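Local coordinates for RNA-binding protein 12 (Homo sapiens, PDB 2EK1) that probably binds RNA through an RNA recognition motif, one of the domains of a nuclear protein also named SWAN, at residues Y37-I42 / T71-D76. Sequence-based numbering, arbitrary orientation.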
ATOM      1  N   TYR A  37     -11.532  11.835  -8.127  1.00 25.25           N
ATOM      2  CA  TYR A  37     -11.493  12.993  -9.059  1.00 29.67           C
ATOM      3  C   TYR A  37     -12.113  14.188  -8.364  1.00 29.82           C
ATOM      4  O   TYR A  37     -13.195  14.116  -7.770  1.00 28.19           O
ATOM      5  CB  TYR A  37     -12.231  12.676 -10.394  1.00 33.46           C
ATOM      6  CG  TYR A  37     -12.203  13.828 -11.445  1.00 36.53           C
ATOM      7  CD1 TYR A  37     -13.250  14.763 -11.512  1.00 37.65           C
ATOM      8  CD2 TYR A  37     -11.106  13.995 -12.323  1.00 37.98           C
ATOM      9  CE1 TYR A  37     -13.212  15.874 -12.433  1.00 36.17           C
ATOM     10  CE2 TYR A  37     -11.057  15.088 -13.243  1.00 38.84           C
ATOM     11  CZ  TYR A  37     -12.134  16.034 -13.269  1.00 38.81           C
ATOM     12  OH  TYR A  37     -12.083  17.171 -14.072  1.00 39.52           O
ATOM     13  N   GLY A  38     -11.389  15.277  -8.362  1.00 29.92           N
ATOM     14  CA  GLY A  38     -11.944  16.437  -7.735  1.00 29.99           C
ATOM     15  C   GLY A  38     -11.420  16.479  -6.328  1.00 31.47           C
ATOM     16  O   GLY A  38     -11.716  17.448  -5.578  1.00 30.37           O
ATOM     17  N   TYR A  39     -10.664  15.469  -5.903  1.00 29.97           N
ATOM     18  CA  TYR A  39     -10.161  15.586  -4.532  1.00 28.12           C
ATOM     19  C   TYR A  39      -8.658  15.707  -4.289  1.00 27.79           C
ATOM     20  O   TYR A  39      -8.228  15.648  -3.160  1.00 27.28           O
ATOM     21  CB  TYR A  39     -10.775  14.480  -3.591  1.00 31.08           C
ATOM     22  CG  TYR A  39     -12.216  14.702  -3.161  1.00 29.97           C
ATOM     23  CD1 TYR A  39     -12.536  15.189  -1.887  1.00 33.34           C
ATOM     24  CD2 TYR A  39     -13.225  14.545  -4.076  1.00 31.89           C
ATOM     25  CE1 TYR A  39     -13.860  15.542  -1.539  1.00 32.96           C
ATOM     26  CE2 TYR A  39     -14.542  14.906  -3.781  1.00 33.94           C
ATOM     27  CZ  TYR A  39     -14.868  15.426  -2.509  1.00 34.76           C
ATOM     28  OH  TYR A  39     -16.177  15.911  -2.337  1.00 34.33           O
ATOM     29  N   GLN A  40      -7.822  15.863  -5.304  1.00 27.98           N
ATOM     30  CA  GLN A  40      -6.374  16.060  -5.004  1.00 29.02           C
ATOM     31  C   GLN A  40      -5.548  14.934  -4.318  1.00 27.68           C
ATOM     32  O   GLN A  40      -4.595  15.108  -3.525  1.00 28.01           O
ATOM     33  CB  GLN A  40      -6.210  17.371  -4.260  1.00 31.29           C
ATOM     34  CG  GLN A  40      -6.669  18.617  -5.055  1.00 34.30           C
ATOM     35  CD  GLN A  40      -8.133  18.571  -5.562  1.00 36.29           C
ATOM     36  OE1 GLN A  40      -8.383  18.654  -6.772  1.00 35.31           O
ATOM     37  NE2 GLN A  40      -9.086  18.436  -4.645  1.00 36.27           N
ATOM     38  N   VAL A  41      -5.931  13.732  -4.671  1.00 26.71           N
ATOM     39  CA  VAL A  41      -5.231  12.576  -4.227  1.00 24.50           C
ATOM     40  C   VAL A  41      -3.905  12.705  -4.975  1.00 23.56           C
ATOM     41  O   VAL A  41      -3.879  13.114  -6.117  1.00 23.17           O
ATOM     42  CB  VAL A  41      -6.066  11.373  -4.718  1.00 23.49           C
ATOM     43  CG1 VAL A  41      -5.943  11.238  -6.212  1.00 24.20           C
ATOM     44  CG2 VAL A  41      -5.674  10.134  -4.065  1.00 25.75           C
ATOM     45  N   ILE A  42      -2.796  12.343  -4.359  1.00 24.01           N
ATOM     46  CA  ILE A  42      -1.515  12.370  -4.994  1.00 22.81           C
ATOM     47  C   ILE A  42      -1.503  11.201  -5.975  1.00 25.55           C
ATOM     48  O   ILE A  42      -1.583  10.020  -5.541  1.00 24.49           O
ATOM     49  CB  ILE A  42      -0.420  12.144  -3.978  1.00 21.50           C
ATOM     50  CG1 ILE A  42      -0.485  13.291  -2.949  1.00 21.01           C
ATOM     51  CG2 ILE A  42       0.853  12.019  -4.702  1.00 21.09           C
ATOM     52  CD1 ILE A  42       0.419  13.174  -1.748  1.00 22.10           C
ATOM     53  N   THR A  71      -9.205  14.109   5.100  1.00 20.59           N
ATOM     54  CA  THR A  71     -10.451  14.146   5.850  1.00 23.03           C
ATOM     55  C   THR A  71     -11.674  14.416   5.022  1.00 23.37           C
ATOM     56  O   THR A  71     -12.657  13.702   5.177  1.00 21.66           O
ATOM     57  CB  THR A  71     -10.327  15.172   7.007  1.00 26.39           C
ATOM     58  OG1 THR A  71      -9.385  14.639   7.949  1.00 26.09           O
ATOM     59  CG2 THR A  71     -11.620  15.350   7.702  1.00 28.29           C
ATOM     60  N   ALA A  72     -11.615  15.425   4.131  1.00 21.53           N
ATOM     61  CA  ALA A  72     -12.708  15.727   3.272  1.00 21.12           C
ATOM     62  C   ALA A  72     -13.012  14.579   2.346  1.00 21.00           C
ATOM     63  O   ALA A  72     -14.196  14.270   2.112  1.00 18.12           O
ATOM     64  CB  ALA A  72     -12.448  16.961   2.419  1.00 21.43           C
ATOM     65  N   ALA A  73     -11.970  13.957   1.732  1.00 20.14           N
ATOM     66  CA  ALA A  73     -12.308  12.794   0.876  1.00 17.47           C
ATOM     67  C   ALA A  73     -13.034  11.724   1.654  1.00 16.94           C
ATOM     68  O   ALA A  73     -14.030  11.162   1.177  1.00 17.62           O
ATOM     69  CB  ALA A  73     -11.042  12.162   0.209  1.00 15.01           C
ATOM     70  N   VAL A  74     -12.532  11.411   2.837  1.00 17.11           N
ATOM     71  CA  VAL A  74     -13.140  10.379   3.619  1.00 17.53           C
ATOM     72  C   VAL A  74     -14.592  10.688   3.938  1.00 20.33           C
ATOM     73  O   VAL A  74     -15.463   9.803   3.851  1.00 17.93           O
ATOM     74  CB  VAL A  74     -12.271  10.122   4.840  1.00 19.81           C
ATOM     75  CG1 VAL A  74     -12.948   9.229   5.862  1.00 18.82           C
ATOM     76  CG2 VAL A  74     -10.946   9.506   4.303  1.00 18.73           C
ATOM     77  N   ILE A  75     -14.884  11.948   4.266  1.00 18.49           N
ATOM     78  CA  ILE A  75     -16.261  12.281   4.522  1.00 21.16           C
ATOM     79  C   ILE A  75     -17.174  12.209   3.331  1.00 19.82           C
ATOM     80  O   ILE A  75     -18.189  11.530   3.361  1.00 19.05           O
ATOM     81  CB  ILE A  75     -16.398  13.707   5.146  1.00 22.20           C
ATOM     82  CG1 ILE A  75     -15.744  13.670   6.542  1.00 22.17           C
ATOM     83  CG2 ILE A  75     -17.904  14.081   5.180  1.00 21.68           C
ATOM     84  CD1 ILE A  75     -15.618  15.061   7.229  1.00 23.70           C
ATOM     85  N   ASP A  76     -16.761  12.832   2.236  1.00 20.30           N
ATOM     86  CA  ASP A  76     -17.611  12.951   1.077  1.00 21.61           C
ATOM     87  C   ASP A  76     -17.714  11.725   0.209  1.00 22.09           C
ATOM     88  O   ASP A  76     -18.766  11.558  -0.414  1.00 24.20           O
ATOM     89  CB  ASP A  76     -17.156  14.123   0.179  1.00 22.55           C
ATOM     90  CG  ASP A  76     -17.289  15.497   0.870  1.00 25.37           C
ATOM     91  OD1 ASP A  76     -16.642  16.437   0.371  1.00 23.58           O
ATOM     92  OD2 ASP A  76     -18.023  15.614   1.890  1.00 25.21           O
TER
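The phenol ring of Y39 has the carboxylate oxygen OD1 of D76 at its edge, in the ring plane, while the backbone of A73 and the carbonyl of A72 approach it obliquely. At that edge Y39 OH lies 2.8 Å from D76 OD1, a likely hydrogen bond, though the hydroxyl proton has another acceptor within reach. The ring and carboxylate planes stand 75° apart, so the two flat groups cross rather than stack, and OD1 comes within 3.5 Å of Y39 CE1 as well. D76 CB also lies close to the hydroxyl. CG of D76 lies anti to the carbonyl carbon, beside the backbone N (chi1 -64°), which carries the carboxylate toward Y39.

Nearer its root the ring rests against the helix backbone: Y39 CD1 is 3.7 Å from A73 CA and 4.0 Å from A73 CB. A72 adds a looser apolar touch, its CB 4.4 Å from Y39 CE1. Within the loop, Q40 NE2 donates a hydrogen bond to G38 O at 3.0 Å, the donor standing above the carbonyl plane.

A73 also packs on F36 and F64, and V41 on F64. The contact thus ties the loop that follows helix 29-35 to helix 67-77; these two helices pack against the antiparallel sheet in the beta-alpha-beta-beta-alpha-beta fold of an RNA recognition motif.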